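Local coordinates for peptidase S15/CocE/NonD (PDB 4PF1), which acts as an aminopeptidase, a serine peptidase of the S15 family that probably releases residues from the N-termini of peptides, at residues Val182-Met187 against Gln330-Ala335; Leu288-Leu293 against Gly349-Asn354; Pro325-Gln330 against Arg336-Leu341. All blocks are in the same frame, centred on the assembly; numbering follows the deposited sequence.

The three contacts show how chemistry changes from the middle of an alpha/beta-hydrolase sheet to the loop that carries the likely catalytic histidine. All three are interior. Contacts 1 and 2 reach neighbouring parallel strands, 178-184 and 287-292, with centres about 7 Å apart, and backbone bonds between those strands join them. Contact 2 is entirely apolar. Contact 1 lays an arginine over a phenylalanine. Contact 3, centred about 11 Å from contact 1 and sharing Gln330 with it, is buried too, with partly exposed residues such as Ser337 at its margin, but depends on amide hydrogen bonds and admits a glycerol. Trp326 of contact 3 packs on Val290 and Phe351 of contact 2.

Contact 1: Val182-Met187 against Gln330-Ala335; sequences VPFASM and QGRRDA
Phe184 and Gly331 bring their CA atoms to 7.2 Å, the closest pair of CA atoms between the end of strand 178-184 and the irregular loop 330-335, and no hydrogen bond spans the gap. The ring of Phe184 does the joining. Arg332 lays its aliphatic stem over one face, with CG 3.7 Å from the Phe184 ring centroid and only 15° off the normal, a CH-pi contact. The two side chains run past each other in opposite directions, so that Arg332 CD and NE pass Phe184 CB. A bend at chi3 (-84°) turns the arginine's polar end from the line of its stem, and NH2 bonds the carbonyl of His328, the likely triad histidine. At another part of the ring, Phe184 CE2 lies 3.3 Å from Gly331 O, a carbonyl that also accepts a bond from Arg352. A leucine in place of Phe184 would probably deprive the Arg332 stem of the flat surface it lies on, leaving that side chain freer to shift beside the likely triad. Behind the contact, Phe184 packs against Val290 on the adjacent strand 287-292 and against Phe351 and Met356 of helix 347-365, which places the loop over the junction of sheet and helix.

Contact 2: Leu288-Leu293 against Gly349-Asn354; sequences LIVGGL and GWFRRN
Phe351 reaches from helix 347-365 to the sheet and sets the far end of its ring against two side chains of strand 287-292. Its CZ is the common point of contact: Val290 CG2 lies 3.5 Å from Phe351 CZ, and Leu288 CD2 is 3.7 Å from that same atom. The remaining contacts divide between the ring's flanks, Val290 CG1 meeting Phe351 CE2 at 3.8 Å while Leu288 CD2 approaches CE1. Both methyl groups of Val290 are therefore engaged, but a single branch of Leu288. These aliphatic groups arrive obliquely, from the direction opposite to the phenylalanine. Phe351 holds CG anti to its own backbone N, with chi1 at 158°, which carries the ring out from the helix toward the strand. Leu288 and Val290 are alternate residues of an extended strand and point to the same side, whereas Ile289 between them faces away and packs on helix 301-309. This is the helix-on-sheet packing of an alpha/beta-hydrolase, and Phe184 and Val322 on the strands to either side also touch the Phe351 side chain. With no hydrogen bond or charge across the contact, its cohesion rests on the shape and burial of three hydrophobic side chains.

Contact 3: Pro325-Gln330 against Arg336-Leu341; sequences PWNHGQ and RSLGPL. With GOL (glycerol), chain F.
Gln330 supplies the one direct hydrogen bond of the contact, from NE2 to Ser337 O at 2.7 Å, linking the loop 325-330 to the short strand 337-338. The N-H...O angle is 135°, yet the donor lies in the carbonyl plane and the acceptor is 13° out of the Gln330 amide plane, so the flat group is turned well toward its partner even though the bond is bent. The other end of the amide serves its own loop: Gln330 OE1 accepts from Asn327 N at 3.1 Å, on a lone pair. Asn327 OD1 in turn accepts weak bonds from the backbone N of Gly329 and of Gln330, and the two side chains thus brace the loop around His328.

Packing comes from a methyl of Leu338 set against polar amide atoms: CD1 rests against both amides, 3.4 Å from Asn327 ND2 and 3.5 Å from Gln330 OE1. With CG anti to the backbone N (chi1 -178°), the leucine extends toward that loop. Asn327 ND2 finds its polar partner elsewhere, in Gly454 O.

A glycerol, probably from the crystallisation liquor, bridges both segments. Glycerol O1 accepts from Gln330 NE2 at 3.0 Å and glycerol O3 from Gly339 N at 3.0 Å, within the type II' turn from Leu338 to Leu341. Glu455 and Arg333 also bind this molecule.

His328 itself bonds Asp295 through ND1 and Ser161 through NE2, consistent with a Ser-His-Asp triad. The loop bearing this histidine is probably held by amides used at both ends: Gln330 OE1 accepts within the loop while NE2 gives to both Ser337 O and glycerol O1, which would set the rotation of the group and tie the histidine loop to the hairpin that follows.

Contact 1: Val182-Met187 against Gln330-Ala335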
# COMPACT_ATOMS: atom_id res chain seq x y z
N VAL A 182 24.49 -28.26 -6.71
CA VAL A 182 23.40 -27.46 -7.27
C VAL A 182 23.84 -25.97 -7.30
O VAL A 182 23.48 -25.19 -6.40
CB VAL A 182 22.03 -27.66 -6.53
CG1 VAL A 182 20.91 -26.91 -7.23
CG2 VAL A 182 21.67 -29.14 -6.40
N PRO A 183 24.65 -25.55 -8.30
CA PRO A 183 25.06 -24.14 -8.36
C PRO A 183 23.97 -23.24 -8.97
O PRO A 183 23.57 -23.43 -10.12
CB PRO A 183 26.34 -24.17 -9.20
CG PRO A 183 26.22 -25.40 -10.05
CD PRO A 183 25.21 -26.33 -9.44
N PHE A 184 23.46 -22.29 -8.16
CA PHE A 184 22.46 -21.30 -8.59
C PHE A 184 23.14 -20.02 -9.04
O PHE A 184 24.11 -19.60 -8.40
CB PHE A 184 21.49 -20.95 -7.45
CG PHE A 184 20.53 -22.01 -6.97
CD1 PHE A 184 20.91 -22.93 -5.99
CD2 PHE A 184 19.20 -22.00 -7.37
CE1 PHE A 184 20.00 -23.86 -5.48
CE2 PHE A 184 18.29 -22.94 -6.87
CZ PHE A 184 18.70 -23.86 -5.93
N ALA A 185 22.64 -19.40 -10.12
CA ALA A 185 23.10 -18.09 -10.64
C ALA A 185 24.58 -17.78 -10.29
O ALA A 185 24.87 -16.73 -9.73
CB ALA A 185 22.20 -17.01 -10.07
N SER A 186 25.49 -18.72 -10.61
CA SER A 186 26.90 -18.66 -10.24
C SER A 186 27.68 -17.54 -10.91
O SER A 186 27.38 -17.14 -12.04
CB SER A 186 27.58 -19.99 -10.55
OG SER A 186 27.00 -21.04 -9.81
N MET A 187 28.73 -17.06 -10.21
CA MET A 187 29.70 -16.11 -10.75
C MET A 187 30.66 -16.91 -11.62
O MET A 187 31.36 -17.79 -11.10
CB MET A 187 30.44 -15.38 -9.60
CG MET A 187 29.54 -14.53 -8.71
SD MET A 187 30.40 -13.81 -7.28
CE MET A 187 31.44 -12.65 -8.08
N GLN A 330 15.44 -15.43 -7.02
CA GLN A 330 14.14 -16.12 -7.09
C GLN A 330 14.20 -17.66 -7.23
O GLN A 330 13.24 -18.34 -6.86
CB GLN A 330 13.27 -15.53 -8.19
CG GLN A 330 12.41 -14.39 -7.68
CD GLN A 330 11.56 -13.77 -8.75
OE1 GLN A 330 11.95 -13.66 -9.92
NE2 GLN A 330 10.39 -13.30 -8.36
N GLY A 331 15.30 -18.19 -7.76
CA GLY A 331 15.48 -19.64 -7.85
C GLY A 331 15.68 -20.27 -6.48
O GLY A 331 15.39 -21.45 -6.29
N ARG A 332 16.11 -19.44 -5.50
CA ARG A 332 16.40 -19.85 -4.12
C ARG A 332 15.29 -19.42 -3.13
O ARG A 332 15.44 -19.60 -1.91
CB ARG A 332 17.75 -19.27 -3.68
CG ARG A 332 18.94 -19.87 -4.42
CD ARG A 332 20.19 -19.07 -4.19
NE ARG A 332 20.29 -17.94 -5.11
CZ ARG A 332 21.05 -16.87 -4.92
NH1 ARG A 332 21.79 -16.77 -3.82
NH2 ARG A 332 21.08 -15.89 -5.81
N ARG A 333 14.17 -18.87 -3.64
CA ARG A 333 13.04 -18.46 -2.80
C ARG A 333 11.72 -18.61 -3.59
O ARG A 333 11.66 -19.40 -4.53
CB ARG A 333 13.23 -17.01 -2.27
CG ARG A 333 13.28 -15.91 -3.35
CD ARG A 333 13.22 -14.52 -2.73
NE ARG A 333 13.31 -13.46 -3.73
CZ ARG A 333 12.26 -12.90 -4.33
NH1 ARG A 333 11.03 -13.31 -4.05
NH2 ARG A 333 12.44 -11.93 -5.22
N ASP A 334 10.66 -17.89 -3.17
CA ASP A 334 9.37 -17.87 -3.84
C ASP A 334 9.48 -17.06 -5.14
O ASP A 334 10.19 -16.05 -5.18
CB ASP A 334 8.30 -17.26 -2.92
CG ASP A 334 8.61 -15.84 -2.49
OD1 ASP A 334 9.64 -15.64 -1.81
OD2 ASP A 334 7.86 -14.92 -2.88
N ALA A 335 8.78 -17.50 -6.20
CA ALA A 335 8.79 -16.79 -7.47
C ALA A 335 7.46 -16.94 -8.20
O ALA A 335 7.38 -17.62 -9.24
CB ALA A 335 9.94 -17.27 -8.34

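Contact 2: Leu288-Leu293 against Gly349-Asn354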
# COMPACT_ATOMS: atom_id res chain seq x y z
N LEU A 288 23.45 -29.80 -11.19
CA LEU A 288 22.15 -29.24 -11.52
C LEU A 288 22.32 -27.72 -11.62
O LEU A 288 22.25 -27.01 -10.61
CB LEU A 288 21.09 -29.65 -10.47
CG LEU A 288 19.62 -29.22 -10.73
CD1 LEU A 288 19.05 -29.89 -11.98
CD2 LEU A 288 18.75 -29.56 -9.53
N ILE A 289 22.63 -27.22 -12.83
CA ILE A 289 22.86 -25.80 -13.07
C ILE A 289 21.51 -25.07 -13.12
O ILE A 289 20.67 -25.40 -13.94
CB ILE A 289 23.71 -25.54 -14.34
CG1 ILE A 289 24.96 -26.46 -14.38
CG2 ILE A 289 24.10 -24.06 -14.44
CD1 ILE A 289 25.59 -26.63 -15.77
N VAL A 290 21.32 -24.11 -12.21
CA VAL A 290 20.07 -23.36 -12.09
C VAL A 290 20.30 -21.90 -12.45
O VAL A 290 20.97 -21.17 -11.72
CB VAL A 290 19.45 -23.51 -10.67
CG1 VAL A 290 17.98 -23.10 -10.68
CG2 VAL A 290 19.61 -24.92 -10.13
N GLY A 291 19.74 -21.50 -13.59
CA GLY A 291 19.83 -20.13 -14.09
C GLY A 291 18.49 -19.43 -14.15
O GLY A 291 17.44 -20.08 -14.19
N GLY A 292 18.54 -18.10 -14.16
CA GLY A 292 17.35 -17.26 -14.24
C GLY A 292 17.34 -16.40 -15.48
O GLY A 292 18.36 -15.79 -15.83
N LEU A 293 16.18 -16.32 -16.15
CA LEU A 293 15.99 -15.52 -17.38
C LEU A 293 16.17 -14.02 -17.13
O LEU A 293 16.59 -13.30 -18.04
CB LEU A 293 14.58 -15.77 -17.97
CG LEU A 293 14.35 -17.10 -18.71
CD1 LEU A 293 12.87 -17.33 -18.97
CD2 LEU A 293 15.10 -17.12 -20.05
N GLY A 349 9.63 -22.43 -5.58
CA GLY A 349 9.26 -23.52 -4.68
C GLY A 349 8.94 -24.82 -5.41
O GLY A 349 9.27 -25.90 -4.92
N TRP A 350 8.32 -24.71 -6.62
CA TRP A 350 8.00 -25.88 -7.46
C TRP A 350 9.28 -26.59 -7.90
O TRP A 350 9.33 -27.81 -7.89
CB TRP A 350 7.16 -25.49 -8.69
CG TRP A 350 6.85 -26.65 -9.60
CD1 TRP A 350 5.81 -27.52 -9.49
CD2 TRP A 350 7.65 -27.11 -10.71
NE1 TRP A 350 5.91 -28.50 -10.46
CE2 TRP A 350 7.03 -28.27 -11.22
CE3 TRP A 350 8.83 -26.65 -11.32
CZ2 TRP A 350 7.54 -28.97 -12.32
CZ3 TRP A 350 9.34 -27.35 -12.40
CH2 TRP A 350 8.70 -28.49 -12.89
N PHE A 351 10.30 -25.81 -8.33
CA PHE A 351 11.57 -26.37 -8.79
C PHE A 351 12.30 -27.10 -7.65
O PHE A 351 12.79 -28.20 -7.87
CB PHE A 351 12.48 -25.27 -9.40
CG PHE A 351 13.95 -25.66 -9.41
CD1 PHE A 351 14.42 -26.64 -10.28
CD2 PHE A 351 14.83 -25.12 -8.47
CE1 PHE A 351 15.76 -27.05 -10.23
CE2 PHE A 351 16.16 -25.53 -8.43
CZ PHE A 351 16.61 -26.49 -9.31
N ARG A 352 12.41 -26.46 -6.48
CA ARG A 352 13.14 -27.04 -5.35
C ARG A 352 12.50 -28.33 -4.83
O ARG A 352 13.21 -29.30 -4.59
CB ARG A 352 13.33 -26.03 -4.21
CG ARG A 352 14.38 -24.97 -4.54
CD ARG A 352 14.79 -24.11 -3.34
NE ARG A 352 13.65 -23.54 -2.61
CZ ARG A 352 12.97 -22.47 -3.01
NH1 ARG A 352 13.28 -21.85 -4.14
NH2 ARG A 352 11.95 -22.02 -2.28
N ARG A 353 11.16 -28.34 -4.69
CA ARG A 353 10.45 -29.52 -4.18
C ARG A 353 10.39 -30.67 -5.19
O ARG A 353 10.58 -31.82 -4.81
CB ARG A 353 9.01 -29.15 -3.75
CG ARG A 353 8.92 -28.20 -2.55
CD ARG A 353 7.48 -28.02 -2.06
NE ARG A 353 6.55 -27.77 -3.16
CZ ARG A 353 6.19 -26.56 -3.58
NH1 ARG A 353 6.67 -25.47 -2.98
NH2 ARG A 353 5.35 -26.42 -4.60
N ASN A 354 10.09 -30.37 -6.47
CA ASN A 354 9.85 -31.41 -7.48
C ASN A 354 11.07 -31.81 -8.32
O ASN A 354 11.03 -32.86 -8.95
CB ASN A 354 8.72 -30.98 -8.42
CG ASN A 354 7.39 -30.90 -7.73
OD1 ASN A 354 6.70 -31.90 -7.53
ND2 ASN A 354 7.01 -29.70 -7.31

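Contact 3: Pro325-Gln330 against Arg336-Leu341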
# COMPACT_ATOMS: atom_id res chain seq x y z
N PRO A 325 11.93 -18.46 -14.77
CA PRO A 325 11.61 -17.03 -14.99
C PRO A 325 12.00 -16.22 -13.76
O PRO A 325 11.15 -15.60 -13.11
CB PRO A 325 10.10 -17.06 -15.20
CG PRO A 325 9.63 -18.18 -14.31
CD PRO A 325 10.75 -19.20 -14.26
N TRP A 326 13.28 -16.26 -13.42
CA TRP A 326 13.75 -15.74 -12.17
C TRP A 326 14.74 -14.62 -12.29
O TRP A 326 15.55 -14.60 -13.21
CB TRP A 326 14.40 -16.88 -11.36
CG TRP A 326 13.50 -18.07 -11.15
CD1 TRP A 326 12.20 -18.05 -10.73
CD2 TRP A 326 13.87 -19.45 -11.25
NE1 TRP A 326 11.74 -19.34 -10.59
CE2 TRP A 326 12.74 -20.22 -10.91
CE3 TRP A 326 15.06 -20.12 -11.60
CZ2 TRP A 326 12.74 -21.62 -10.94
CZ3 TRP A 326 15.06 -21.50 -11.65
CH2 TRP A 326 13.92 -22.24 -11.30
N ASN A 327 14.71 -13.73 -11.29
CA ASN A 327 15.74 -12.73 -11.12
C ASN A 327 16.91 -13.41 -10.38
O ASN A 327 16.89 -14.64 -10.23
CB ASN A 327 15.20 -11.48 -10.39
CG ASN A 327 14.78 -11.67 -8.94
OD1 ASN A 327 15.08 -12.67 -8.29
ND2 ASN A 327 14.14 -10.66 -8.39
N HIS A 328 17.88 -12.64 -9.89
CA HIS A 328 19.06 -13.21 -9.23
C HIS A 328 18.77 -14.19 -8.05
O HIS A 328 19.43 -15.23 -7.95
CB HIS A 328 20.01 -12.11 -8.77
CG HIS A 328 21.32 -12.63 -8.31
ND1 HIS A 328 22.05 -13.51 -9.08
CD2 HIS A 328 21.98 -12.40 -7.15
CE1 HIS A 328 23.13 -13.79 -8.37
NE2 HIS A 328 23.13 -13.14 -7.21
N GLY A 329 17.81 -13.86 -7.17
CA GLY A 329 17.55 -14.69 -5.99
C GLY A 329 16.30 -15.55 -5.98
O GLY A 329 16.11 -16.34 -5.05
N GLN A 330 15.44 -15.43 -7.02
CA GLN A 330 14.14 -16.12 -7.09
C GLN A 330 14.20 -17.66 -7.23
O GLN A 330 13.24 -18.34 -6.86
CB GLN A 330 13.27 -15.53 -8.19
CG GLN A 330 12.41 -14.39 -7.68
CD GLN A 330 11.56 -13.77 -8.75
OE1 GLN A 330 11.95 -13.66 -9.92
NE2 GLN A 330 10.39 -13.30 -8.36
N ARG A 336 6.41 -16.30 -7.66
CA ARG A 336 5.06 -16.30 -8.26
C ARG A 336 4.95 -15.22 -9.31
O ARG A 336 4.19 -15.36 -10.26
CB ARG A 336 3.98 -16.08 -7.18
CG ARG A 336 3.75 -17.28 -6.28
CD ARG A 336 2.76 -16.96 -5.18
NE ARG A 336 2.66 -18.05 -4.21
CZ ARG A 336 3.41 -18.16 -3.12
NH1 ARG A 336 4.34 -17.25 -2.85
NH2 ARG A 336 3.25 -19.19 -2.30
N SER A 337 5.70 -14.12 -9.11
CA SER A 337 5.69 -12.96 -10.00
C SER A 337 7.06 -12.27 -10.01
O SER A 337 7.93 -12.64 -9.23
CB SER A 337 4.61 -11.97 -9.55
OG SER A 337 4.91 -11.44 -8.26
N LEU A 338 7.23 -11.28 -10.91
CA LEU A 338 8.42 -10.44 -11.02
C LEU A 338 8.01 -9.11 -11.63
O LEU A 338 7.75 -9.04 -12.83
CB LEU A 338 9.54 -11.11 -11.83
CG LEU A 338 10.85 -10.30 -11.94
CD1 LEU A 338 11.58 -10.23 -10.61
CD2 LEU A 338 11.74 -10.87 -12.98
N GLY A 339 7.88 -8.10 -10.79
CA GLY A 339 7.37 -6.80 -11.20
C GLY A 339 5.91 -6.94 -11.63
O GLY A 339 5.11 -7.52 -10.89
N PRO A 340 5.56 -6.53 -12.87
CA PRO A 340 4.16 -6.70 -13.31
C PRO A 340 3.86 -8.09 -13.88
O PRO A 340 2.69 -8.42 -14.08
CB PRO A 340 4.00 -5.62 -14.40
CG PRO A 340 5.36 -4.98 -14.57
CD PRO A 340 6.36 -5.85 -13.90
N LEU A 341 4.92 -8.90 -14.14
CA LEU A 341 4.76 -10.24 -14.72
C LEU A 341 4.31 -11.25 -13.68
O LEU A 341 4.90 -11.32 -12.61
CB LEU A 341 6.07 -10.73 -15.37
CG LEU A 341 6.76 -9.80 -16.38
CD1 LEU A 341 7.97 -10.48 -16.98
CD2 LEU A 341 5.81 -9.38 -17.50
C1 GOL F . 8.26 -11.45 -5.95
O1 GOL F . 8.90 -12.71 -5.78
C2 GOL F . 9.13 -10.52 -6.76
O2 GOL F . 10.25 -10.09 -5.98
C3 GOL F . 8.33 -9.32 -7.21
O3 GOL F . 9.11 -8.50 -8.07